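Phosphoribosylaminoimidazole carboxylase, ATPase subunit (Bacillus anthracis, PDB 3Q2O) catalyses the ATP-dependent conversion of 5-aminoimidazole ribonucleotide and bicarbonate into N5-carboxyaminoimidazole ribonucleotide in purine biosynthesis. Local coordinates at the interface of chains A and B. Coordinates in Å, arbitrary orientation; residue numbers count along the deposited sequence, not the author numbering. Chains: chain A/B, Phosphoribosylaminoimidazole carboxylase, ATPase subunit.

Contact 1 and contact 2 lie in the same two-fold interface between identical chains, with the centres of their C-alpha atoms about 22 Å apart. Both use strand 339-343 of one chain against Met36 and helix 294-303 of the other, with the chains exchanged, so Tyr340, Leu341, Met36 and Arg300 appear in each. Contact 1 follows the tyrosine end of the strand, where the ring reaches the loop at 308-309. Contact 2 follows its other end, where His342 and Leu343 meet the end of helix 24-35. Together they follow the strand from Tyr340 to Leu343 across the partner, a repeated pairing consistent with a symmetric dimer.

Contact 1: the interface of chains A and B. Residues chain A 36, 292, 300, 308-309; chain B 339-341.
Strand 339-343 of chain B brings B:Tyr340 and B:Leu341 against chain A, where they meet the loop at A:Gly308 and A:Glu309, A:Thr292, helix 294-303 through A:Arg300, and A:Met36 just after helix 24-35. The protein is an ATP-grasp enzyme, and this two-fold contact may be its dimer interface. B:Tyr340 is the long probe: with CG beside its own backbone N (chi1 -60°), the ring extends across to chain A and places its phenol oxygen at the 308-309 loop. There A:Glu309 N donates a nearly straight hydrogen bond to B:Tyr340 OH, 2.9 Å long with 166° at the hydrogen. A tyrosine suits this place, joining a flat apolar ring to a polar tip that can satisfy a backbone amide. The glycine before that amide has no side chain to block the ring, and A:Gly308 CA lies 4.0 Å from B:Tyr340 CE2. The hydroxyl of A:Thr292 sits by the ring rim but spends its hydrogen within chain A, where OG1 donates to A:Glu309 O at 2.7 Å. That bond should help position the residue whose amide holds the tyrosine. Further back along the ring, A:Arg300 crosses at about a right angle and brings NH2 to 3.6 Å from B:Tyr340 CD2, at the rim, its guanidinium plane turned 48° from the ring. The guanidinium is itself flanked: A:Met36 SD lies 3.6 Å above one face and A:Thr292 CG2 over the opposite one, both toward the rim. Its NH2 also reaches water 1 in a long hydrogen bond of 3.3 Å, and that water bonds to the carbonyl B:Leu341 O at 2.8 Å, so a long, flexible cationic side chain serves the strand backbone through solvent.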
# COMPACT_ATOMS: atom_id res chain seq x y z
N MET A 36 6.06 -1.05 -6.95
CA MET A 36 6.98 -1.99 -7.54
C MET A 36 7.79 -1.39 -8.68
O MET A 36 8.52 -2.10 -9.35
CB MET A 36 6.24 -3.25 -8.02
CG MET A 36 5.95 -4.25 -6.90
SD MET A 36 5.12 -5.73 -7.55
CE MET A 36 3.48 -5.10 -7.84
N THR A 292 -0.79 -9.91 0.80
CA THR A 292 -0.77 -9.17 -0.48
C THR A 292 -2.19 -8.70 -0.80
O THR A 292 -3.15 -9.40 -0.50
CB THR A 292 -0.30 -10.06 -1.67
OG1 THR A 292 0.76 -10.94 -1.25
CG2 THR A 292 0.19 -9.22 -2.85
N ARG A 300 1.18 -8.61 -10.30
CA ARG A 300 2.08 -9.77 -10.36
C ARG A 300 1.61 -10.80 -11.37
O ARG A 300 2.41 -11.32 -12.13
CB ARG A 300 2.20 -10.45 -8.99
CG ARG A 300 3.00 -9.66 -7.99
CD ARG A 300 2.72 -10.13 -6.56
NE ARG A 300 3.68 -9.56 -5.60
CZ ARG A 300 3.63 -8.33 -5.10
NH1 ARG A 300 2.66 -7.48 -5.45
NH2 ARG A 300 4.56 -7.93 -4.23
N GLY A 308 2.24 -13.18 -4.55
CA GLY A 308 2.40 -13.04 -3.11
C GLY A 308 1.49 -13.99 -2.36
O GLY A 308 0.65 -14.67 -2.95
N GLU A 309 1.66 -14.04 -1.04
CA GLU A 309 0.78 -14.87 -0.21
C GLU A 309 -0.54 -14.16 0.07
O GLU A 309 -0.63 -12.93 0.01
CB GLU A 309 1.49 -15.27 1.09
CG GLU A 309 2.85 -16.01 0.87
CD GLU A 309 2.78 -17.18 -0.11
OE1 GLU A 309 1.79 -17.94 -0.10
OE2 GLU A 309 3.73 -17.35 -0.90
N CYS B 339 8.62 -12.66 -1.01
CA CYS B 339 9.35 -11.40 -0.98
C CYS B 339 8.46 -10.30 -1.56
O CYS B 339 7.68 -10.53 -2.50
CB CYS B 339 10.65 -11.53 -1.78
SG CYS B 339 11.76 -12.82 -1.20
N TYR B 340 8.54 -9.12 -0.96
CA TYR B 340 7.69 -8.01 -1.39
C TYR B 340 8.58 -6.87 -1.83
O TYR B 340 9.26 -6.24 -1.02
CB TYR B 340 6.63 -7.66 -0.32
CG TYR B 340 5.75 -8.87 -0.07
CD1 TYR B 340 6.11 -9.84 0.86
CD2 TYR B 340 4.60 -9.10 -0.85
CE1 TYR B 340 5.35 -10.99 1.06
CE2 TYR B 340 3.83 -10.26 -0.66
CZ TYR B 340 4.21 -11.20 0.30
OH TYR B 340 3.46 -12.35 0.51
N LEU B 341 8.61 -6.69 -3.15
CA LEU B 341 9.54 -5.79 -3.82
C LEU B 341 9.02 -4.37 -3.87
O LEU B 341 7.84 -4.13 -4.16
CB LEU B 341 9.79 -6.30 -5.24
CG LEU B 341 10.77 -5.56 -6.15
CD1 LEU B 341 12.16 -5.57 -5.54
CD2 LEU B 341 10.77 -6.24 -7.53
O HOH W 1 5.29 -4.85 -3.40

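Contact 2: the interface of chains A and B. Residues chain A 340-343; chain B 13, 35-36, 300.
The backbone carbonyl B:Glu35 O is held by the amide A:Leu343 N, which donates to it at 2.9 Å, and also by water 2, 3.2 Å away. The amide arrives in the carbonyl plane, and water 2 also bonds to A:Leu343 O, so both the N-H and the carbonyl of A:Leu343 are tied to the last residue of helix 24-35. Lying at the end of the helix, this carbonyl can point toward the partner strand. The side chain of B:Glu35 makes a second bond. Bent at chi2 (-78°), it runs alongside A:His342, both pointing the same way, and OE1 accepts a hydrogen bond from A:His342 ND1 at 3.0 Å. The two flat groups are almost perpendicular: OE1 lies in the imidazole plane, as a ring N-H requires, yet is itself met from above the carboxylate plane. The carboxylate may favour a protonated imidazole, although charge is not seen. Histidine suits the place because ND1 lies close to its own backbone and can serve a partner beside the strand. As in contact 1, the arginine reaches the strand through solvent, B:Arg300 NH2 meeting A:Leu341 O by way of water 3.

On the other side of the strand the leucines supply the apolar packing. A:Leu343 CD1 touches B:Pro13 CB at 3.5 Å, while its CB rests 3.6 Å from B:Met36 O. A:Leu341 holds CG anti to its backbone N (chi1 178°) and turns CD2 to B:Pro13 CG at 4.0 Å, crossing the proline at about a right angle. Proline suits both neighbours, being a rigid ring with CH2 groups on its rim. B:Met36, a flexible unbranched chain, bends at chi3 (77°) and brings its terminal methyl CE to 4.0 Å from A:Leu341 CB.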
# COMPACT_ATOMS: atom_id res chain seq x y z
N TYR A 340 -9.13 1.88 8.53
CA TYR A 340 -8.16 2.23 7.50
C TYR A 340 -8.88 2.76 6.28
O TYR A 340 -9.54 2.02 5.54
CB TYR A 340 -7.21 1.05 7.22
CG TYR A 340 -6.48 0.71 8.49
CD1 TYR A 340 -7.04 -0.18 9.41
CD2 TYR A 340 -5.29 1.35 8.83
CE1 TYR A 340 -6.42 -0.44 10.63
CE2 TYR A 340 -4.65 1.07 10.03
CZ TYR A 340 -5.22 0.19 10.93
OH TYR A 340 -4.61 -0.08 12.13
N LEU A 341 -8.78 4.08 6.13
CA LEU A 341 -9.59 4.83 5.18
C LEU A 341 -8.96 4.84 3.80
O LEU A 341 -7.75 5.07 3.65
CB LEU A 341 -9.81 6.26 5.70
CG LEU A 341 -10.58 7.26 4.84
CD1 LEU A 341 -11.99 6.74 4.56
CD2 LEU A 341 -10.62 8.66 5.51
N HIS A 342 -9.78 4.58 2.79
CA HIS A 342 -9.38 4.67 1.40
C HIS A 342 -10.38 5.56 0.67
O HIS A 342 -11.58 5.28 0.68
CB HIS A 342 -9.34 3.28 0.77
CG HIS A 342 -8.32 2.37 1.38
ND1 HIS A 342 -7.07 2.21 0.84
CD2 HIS A 342 -8.36 1.61 2.50
CE1 HIS A 342 -6.38 1.36 1.59
NE2 HIS A 342 -7.13 0.99 2.61
N LEU A 343 -9.89 6.64 0.06
CA LEU A 343 -10.75 7.53 -0.73
C LEU A 343 -10.18 7.72 -2.13
O LEU A 343 -8.97 7.88 -2.30
CB LEU A 343 -10.96 8.88 -0.02
CG LEU A 343 -11.75 8.82 1.30
CD1 LEU A 343 -11.65 10.14 2.10
CD2 LEU A 343 -13.22 8.45 1.08
N PRO B 13 -8.77 14.51 4.27
CA PRO B 13 -8.58 13.93 2.95
C PRO B 13 -9.18 14.84 1.88
O PRO B 13 -10.20 15.49 2.14
CB PRO B 13 -9.37 12.63 3.04
CG PRO B 13 -9.19 12.21 4.43
CD PRO B 13 -9.23 13.50 5.24
N GLU B 35 -3.71 6.91 -1.12
CA GLU B 35 -4.70 5.90 -0.73
C GLU B 35 -5.84 6.56 0.04
O GLU B 35 -7.00 6.19 -0.13
CB GLU B 35 -4.09 4.77 0.10
CG GLU B 35 -3.24 3.77 -0.70
CD GLU B 35 -4.04 2.73 -1.50
OE1 GLU B 35 -5.31 2.74 -1.50
OE2 GLU B 35 -3.38 1.89 -2.16
N MET B 36 -5.50 7.55 0.87
CA MET B 36 -6.46 8.27 1.69
C MET B 36 -7.14 9.44 0.97
O MET B 36 -7.99 10.10 1.55
CB MET B 36 -5.80 8.77 2.99
CG MET B 36 -5.28 7.64 3.85
SD MET B 36 -4.78 8.15 5.50
CE MET B 36 -6.40 8.28 6.26
N ARG B 300 -0.83 10.54 8.75
CA ARG B 300 -1.84 10.67 9.80
C ARG B 300 -1.37 11.64 10.89
O ARG B 300 -2.17 12.44 11.39
CB ARG B 300 -2.16 9.31 10.43
CG ARG B 300 -3.02 8.39 9.57
CD ARG B 300 -2.93 6.94 10.05
NE ARG B 300 -3.84 6.06 9.31
CZ ARG B 300 -3.63 5.60 8.08
NH1 ARG B 300 -2.53 5.93 7.41
NH2 ARG B 300 -4.53 4.81 7.50
O HOH W 2 -7.39 5.69 -3.28
O HOH W 3 -5.37 4.02 4.69